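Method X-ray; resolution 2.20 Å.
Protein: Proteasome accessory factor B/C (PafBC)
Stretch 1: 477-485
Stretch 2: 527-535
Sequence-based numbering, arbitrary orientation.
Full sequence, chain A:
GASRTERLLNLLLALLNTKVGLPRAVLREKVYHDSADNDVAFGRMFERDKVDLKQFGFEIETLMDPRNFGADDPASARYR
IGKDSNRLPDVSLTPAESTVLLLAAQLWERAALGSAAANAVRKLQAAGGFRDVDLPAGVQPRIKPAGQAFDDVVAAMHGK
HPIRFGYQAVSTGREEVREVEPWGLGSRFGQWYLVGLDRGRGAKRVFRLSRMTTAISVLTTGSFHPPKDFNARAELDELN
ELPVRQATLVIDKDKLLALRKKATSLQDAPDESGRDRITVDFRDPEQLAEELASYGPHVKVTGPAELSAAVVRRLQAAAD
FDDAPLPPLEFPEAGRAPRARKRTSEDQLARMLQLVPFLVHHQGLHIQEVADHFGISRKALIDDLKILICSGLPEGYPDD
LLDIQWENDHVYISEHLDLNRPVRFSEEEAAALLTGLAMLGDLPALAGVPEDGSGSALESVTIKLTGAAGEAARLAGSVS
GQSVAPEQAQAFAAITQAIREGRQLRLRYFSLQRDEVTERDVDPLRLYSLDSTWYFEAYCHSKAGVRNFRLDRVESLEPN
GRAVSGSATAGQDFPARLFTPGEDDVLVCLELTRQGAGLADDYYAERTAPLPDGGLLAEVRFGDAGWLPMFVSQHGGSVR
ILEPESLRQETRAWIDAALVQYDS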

ATOM      1  N   GLY A 477      12.225 -12.368  -3.375  1.00 49.75           N
ATOM      2  CA  GLY A 477      11.052 -13.232  -3.317  1.00 45.00           C
ATOM      3  C   GLY A 477      11.055 -14.173  -2.130  1.00 50.08           C
ATOM      4  O   GLY A 477      10.156 -15.005  -1.993  1.00 54.26           O
ATOM      5  N   SER A 478      12.060 -14.067  -1.263  1.00 47.46           N
ATOM      6  CA  SER A 478      12.196 -14.923  -0.095  1.00 53.29           C
ATOM      7  C   SER A 478      12.057 -14.125   1.201  1.00 51.84           C
ATOM      8  O   SER A 478      12.552 -13.003   1.319  1.00 49.36           O
ATOM      9  CB  SER A 478      13.574 -15.610  -0.131  1.00 56.46           C
ATOM     10  OG  SER A 478      13.817 -16.369   1.029  1.00 59.88           O
ATOM     11  N   VAL A 479      11.479 -14.759   2.209  1.00 51.32           N
ATOM     12  CA  VAL A 479      11.441 -14.203   3.558  1.00 54.92           C
ATOM     13  C   VAL A 479      12.403 -14.949   4.478  1.00 55.07           C
ATOM     14  O   VAL A 479      12.369 -14.760   5.696  1.00 55.19           O
ATOM     15  CB  VAL A 479      10.010 -14.182   4.130  1.00 51.55           C
ATOM     16  CG1 VAL A 479       9.107 -13.353   3.248  1.00 50.61           C
ATOM     17  CG2 VAL A 479       9.500 -15.611   4.187  1.00 48.18           C
ATOM     18  N   SER A 480      13.283 -15.778   3.913  1.00 56.76           N
ATOM     19  CA  SER A 480      14.222 -16.561   4.719  1.00 62.47           C
ATOM     20  C   SER A 480      15.617 -16.742   4.118  1.00 61.86           C
ATOM     21  O   SER A 480      16.529 -17.132   4.844  1.00 66.42           O
ATOM     22  CB  SER A 480      13.646 -17.948   4.992  1.00 63.25           C
ATOM     23  OG  SER A 480      13.897 -18.722   3.840  1.00 67.21           O
ATOM     24  N   GLY A 481      15.830 -16.598   2.836  1.00 66.21           N
ATOM     25  CA  GLY A 481      17.157 -17.009   2.362  1.00 68.55           C
ATOM     26  C   GLY A 481      18.306 -16.039   2.583  1.00 67.54           C
ATOM     27  O   GLY A 481      19.463 -16.441   2.459  1.00 68.38           O
ATOM     28  N   GLN A 482      18.021 -14.798   2.959  1.00 67.47           N
ATOM     29  CA  GLN A 482      19.040 -13.765   3.005  1.00 70.43           C
ATOM     30  C   GLN A 482      20.235 -14.210   3.846  1.00 67.19           C
ATOM     31  O   GLN A 482      20.088 -14.857   4.885  1.00 68.52           O
ATOM     32  CB  GLN A 482      18.412 -12.486   3.563  1.00 78.85           C
ATOM     33  CG  GLN A 482      19.364 -11.343   3.874  1.00 90.29           C
ATOM     34  CD  GLN A 482      19.882 -10.645   2.610  1.00100.49           C
ATOM     35  OE1 GLN A 482      19.219 -10.640   1.557  1.00103.45           O
ATOM     36  NE2 GLN A 482      21.059 -10.034   2.719  1.00104.21           N
ATOM     37  N   SER A 483      21.429 -13.865   3.396  1.00 62.86           N
ATOM     38  CA  SER A 483      22.551 -14.183   4.234  1.00 64.95           C
ATOM     39  C   SER A 483      22.549 -13.270   5.457  1.00 59.77           C
ATOM     40  O   SER A 483      21.777 -12.311   5.552  1.00 57.97           O
ATOM     41  CB  SER A 483      23.840 -14.067   3.433  1.00 69.51           C
ATOM     42  OG  SER A 483      23.906 -12.795   2.833  1.00 72.18           O
ATOM     43  N   VAL A 484      23.419 -13.593   6.408  1.00 54.11           N
ATOM     44  CA  VAL A 484      23.476 -12.922   7.694  1.00 51.57           C
ATOM     45  C   VAL A 484      24.859 -12.304   7.839  1.00 55.26           C
ATOM     46  O   VAL A 484      25.866 -13.010   7.717  1.00 58.77           O
ATOM     47  CB  VAL A 484      23.202 -13.938   8.822  1.00 50.45           C
ATOM     48  CG1 VAL A 484      23.112 -13.274  10.204  1.00 47.85           C
ATOM     49  CG2 VAL A 484      21.940 -14.707   8.511  1.00 49.56           C
ATOM     50  N   ALA A 485      24.912 -10.998   8.110  1.00 54.51           N
ATOM     51  CA  ALA A 485      26.185 -10.335   8.380  1.00 56.83           C
ATOM     52  C   ALA A 485      26.845 -10.962   9.603  1.00 56.08           C
ATOM     53  O   ALA A 485      26.162 -11.451  10.487  1.00 59.97           O
ATOM     54  CB  ALA A 485      26.010  -8.838   8.625  1.00 58.35           C
ATOM     55  N   LEU A 527      11.856 -15.752  12.863  1.00 37.37           N
ATOM     56  CA  LEU A 527      12.977 -15.036  12.291  1.00 44.18           C
ATOM     57  C   LEU A 527      12.756 -14.959  10.776  1.00 42.01           C
ATOM     58  O   LEU A 527      12.502 -15.985  10.143  1.00 44.53           O
ATOM     59  CB  LEU A 527      14.237 -15.797  12.654  1.00 46.52           C
ATOM     60  CG  LEU A 527      15.645 -15.295  12.543  1.00 49.23           C
ATOM     61  CD1 LEU A 527      15.791 -13.960  13.200  1.00 46.83           C
ATOM     62  CD2 LEU A 527      16.491 -16.394  13.220  1.00 51.41           C
ATOM     63  N   TYR A 528      12.752 -13.756  10.216  1.00 40.18           N
ATOM     64  CA  TYR A 528      12.415 -13.568   8.798  1.00 39.91           C
ATOM     65  C   TYR A 528      13.185 -12.364   8.279  1.00 44.46           C
ATOM     66  O   TYR A 528      13.592 -11.492   9.061  1.00 38.98           O
ATOM     67  CB  TYR A 528      10.888 -13.393   8.589  1.00 34.04           C
ATOM     68  CG  TYR A 528      10.368 -12.178   9.313  1.00 35.87           C
ATOM     69  CD1 TYR A 528      10.132 -12.223  10.686  1.00 35.87           C
ATOM     70  CD2 TYR A 528      10.140 -10.983   8.653  1.00 35.04           C
ATOM     71  CE1 TYR A 528       9.667 -11.076  11.366  1.00 32.83           C
ATOM     72  CE2 TYR A 528       9.687  -9.874   9.295  1.00 36.52           C
ATOM     73  CZ  TYR A 528       9.444  -9.914  10.671  1.00 35.02           C
ATOM     74  OH  TYR A 528       8.984  -8.763  11.309  1.00 35.97           O
ATOM     75  N   SER A 529      13.443 -12.353   6.957  1.00 46.19           N
ATOM     76  CA  SER A 529      14.117 -11.233   6.319  1.00 48.31           C
ATOM     77  C   SER A 529      13.223 -10.544   5.304  1.00 47.54           C
ATOM     78  O   SER A 529      12.379 -11.173   4.674  1.00 51.71           O
ATOM     79  CB  SER A 529      15.414 -11.681   5.646  1.00 52.75           C
ATOM     80  OG  SER A 529      15.140 -12.814   4.867  1.00 58.90           O
ATOM     81  N   LEU A 530      13.487  -9.261   5.104  1.00 47.98           N
ATOM     82  CA  LEU A 530      12.792  -8.421   4.138  1.00 54.94           C
ATOM     83  C   LEU A 530      13.751  -7.351   3.664  1.00 56.99           C
ATOM     84  O   LEU A 530      14.375  -6.693   4.501  1.00 54.96           O
ATOM     85  CB  LEU A 530      11.591  -7.684   4.739  1.00 56.50           C
ATOM     86  CG  LEU A 530      10.381  -8.448   5.156  1.00 58.87           C
ATOM     87  CD1 LEU A 530       9.414  -7.464   5.744  1.00 60.36           C
ATOM     88  CD2 LEU A 530       9.857  -9.101   3.916  1.00 55.99           C
ATOM     89  N   ASP A 531      13.871  -7.171   2.349  1.00 61.08           N
ATOM     90  CA  ASP A 531      14.725  -6.099   1.826  1.00 60.73           C
ATOM     91  C   ASP A 531      16.134  -6.196   2.404  1.00 57.36           C
ATOM     92  O   ASP A 531      16.645  -5.240   2.979  1.00 57.74           O
ATOM     93  CB  ASP A 531      14.126  -4.714   2.120  1.00 64.52           C
ATOM     94  CG  ASP A 531      14.810  -3.596   1.309  1.00 69.85           C
ATOM     95  OD1 ASP A 531      15.496  -3.929   0.313  1.00 72.35           O
ATOM     96  OD2 ASP A 531      14.711  -2.405   1.686  1.00 71.43           O
ATOM     97  N   SER A 532      16.701  -7.402   2.368  1.00 52.12           N
ATOM     98  CA  SER A 532      18.045  -7.693   2.870  1.00 59.23           C
ATOM     99  C   SER A 532      18.215  -7.439   4.382  1.00 56.23           C
ATOM    100  O   SER A 532      19.347  -7.354   4.866  1.00 58.98           O
ATOM    101  CB  SER A 532      19.089  -6.885   2.099  1.00 66.57           C
ATOM    102  OG  SER A 532      19.005  -7.205   0.722  1.00 76.55           O
ATOM    103  N   THR A 533      17.120  -7.354   5.161  1.00 53.99           N
ATOM    104  CA  THR A 533      17.182  -7.126   6.605  1.00 49.97           C
ATOM    105  C   THR A 533      16.551  -8.259   7.398  1.00 46.65           C
ATOM    106  O   THR A 533      15.434  -8.699   7.089  1.00 41.53           O
ATOM    107  CB  THR A 533      16.518  -5.796   6.960  1.00 53.07           C
ATOM    108  OG1 THR A 533      17.076  -4.781   6.128  1.00 58.93           O
ATOM    109  CG2 THR A 533      16.741  -5.425   8.415  1.00 51.66           C
ATOM    110  N   TRP A 534      17.237  -8.685   8.471  1.00 45.00           N
ATOM    111  CA  TRP A 534      16.677  -9.717   9.335  1.00 40.61           C
ATOM    112  C   TRP A 534      15.857  -9.091  10.456  1.00 37.74           C
ATOM    113  O   TRP A 534      16.235  -8.086  11.052  1.00 39.19           O
ATOM    114  CB  TRP A 534      17.760 -10.641   9.913  1.00 39.20           C
ATOM    115  CG  TRP A 534      18.191 -11.651   8.904  1.00 35.88           C
ATOM    116  CD1 TRP A 534      19.288 -11.586   8.089  1.00 36.88           C
ATOM    117  CD2 TRP A 534      17.472 -12.826   8.528  1.00 34.28           C
ATOM    118  NE1 TRP A 534      19.307 -12.668   7.240  1.00 39.87           N
ATOM    119  CE2 TRP A 534      18.211 -13.457   7.500  1.00 38.96           C
ATOM    120  CE3 TRP A 534      16.287 -13.426   8.984  1.00 39.97           C
ATOM    121  CZ2 TRP A 534      17.808 -14.667   6.904  1.00 39.72           C
ATOM    122  CZ3 TRP A 534      15.869 -14.630   8.386  1.00 43.95           C
ATOM    123  CH2 TRP A 534      16.643 -15.229   7.327  1.00 42.07           C
ATOM    124  N   TYR A 535      14.740  -9.716  10.748  1.00 34.57           N
ATOM    125  CA  TYR A 535      13.871  -9.301  11.831  1.00 35.31           C
ATOM    126  C   TYR A 535      13.496 -10.519  12.650  1.00 38.73           C
ATOM    127  O   TYR A 535      13.543 -11.659  12.164  1.00 37.43           O
ATOM    128  CB  TYR A 535      12.559  -8.674  11.325  1.00 37.12           C
ATOM    129  CG  TYR A 535      12.691  -7.451  10.444  1.00 39.67           C
ATOM    130  CD1 TYR A 535      12.985  -7.569   9.071  1.00 43.00           C
ATOM    131  CD2 TYR A 535      12.461  -6.191  10.964  1.00 42.90           C
ATOM    132  CE1 TYR A 535      13.076  -6.435   8.270  1.00 42.20           C
ATOM    133  CE2 TYR A 535      12.550  -5.070  10.198  1.00 44.81           C
ATOM    134  CZ  TYR A 535      12.845  -5.206   8.832  1.00 45.83           C
ATOM    135  OH  TYR A 535      12.939  -4.078   8.072  1.00 50.35           O
TER
HETATM  136  O   HOH W   1      15.028 -12.484   2.151  1.00 59.57           O

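The best-aligned polar contact between the two stretches is a backbone hydrogen bond from S529 N to V479 O, 2.9 Å long with an angle of 166° at the hydrogen. Around it the main chains run close: the CA atoms of V479 and S529 lie 4.9 Å apart, and two CA-H...O contacts add to the pairing, Y528 CA to V479 O at 3.3 Å and V479 CA to S529 O at 3.4 Å. The angles at hydrogen, 125° and 148°, make the second the straighter of the two. V479 O thus receives both the amide of S529 and the CA-H of Y528.

The second polar anchor is the indole of W534. Its NE1 donates to S483 O at 3.0 Å and 150°; a weak second bond runs from NE1 to Q482 O at 3.3 Å, where the angle falls to 127°. The carbonyls of S480, Q482 and S483 all approach the ring at its edge, near its plane, so the irregular loop of stretch 1 bends around the indole rim. S480 O comes within 3.1 Å of W534 CH2.

A water extends the polar network, donating to S478 O at 2.7 Å and lying 2.7 Å from S529 OG, with which it also hydrogen-bonds. Within the loop, S478 OG accepts from S480 N (3.0 Å) and G481 N (2.7 Å), tying the bend to its own start.

Packing fills in the remainder. Q482 points toward stretch 2: its CB lies 3.5 Å from S529 OG, its CG 3.6 Å from W534 NE1, and its OE1 3.4 Å from S532 CA, in the type I' turn joining the two strands. V484 CG2 approaches the indole obliquely, 4.1 Å from W534 CE2, while V479 CG1 meets L530 CD2 more loosely at 4.4 Å. Together the stretches bury 441 Å², with W534 and Q482 the most covered residues.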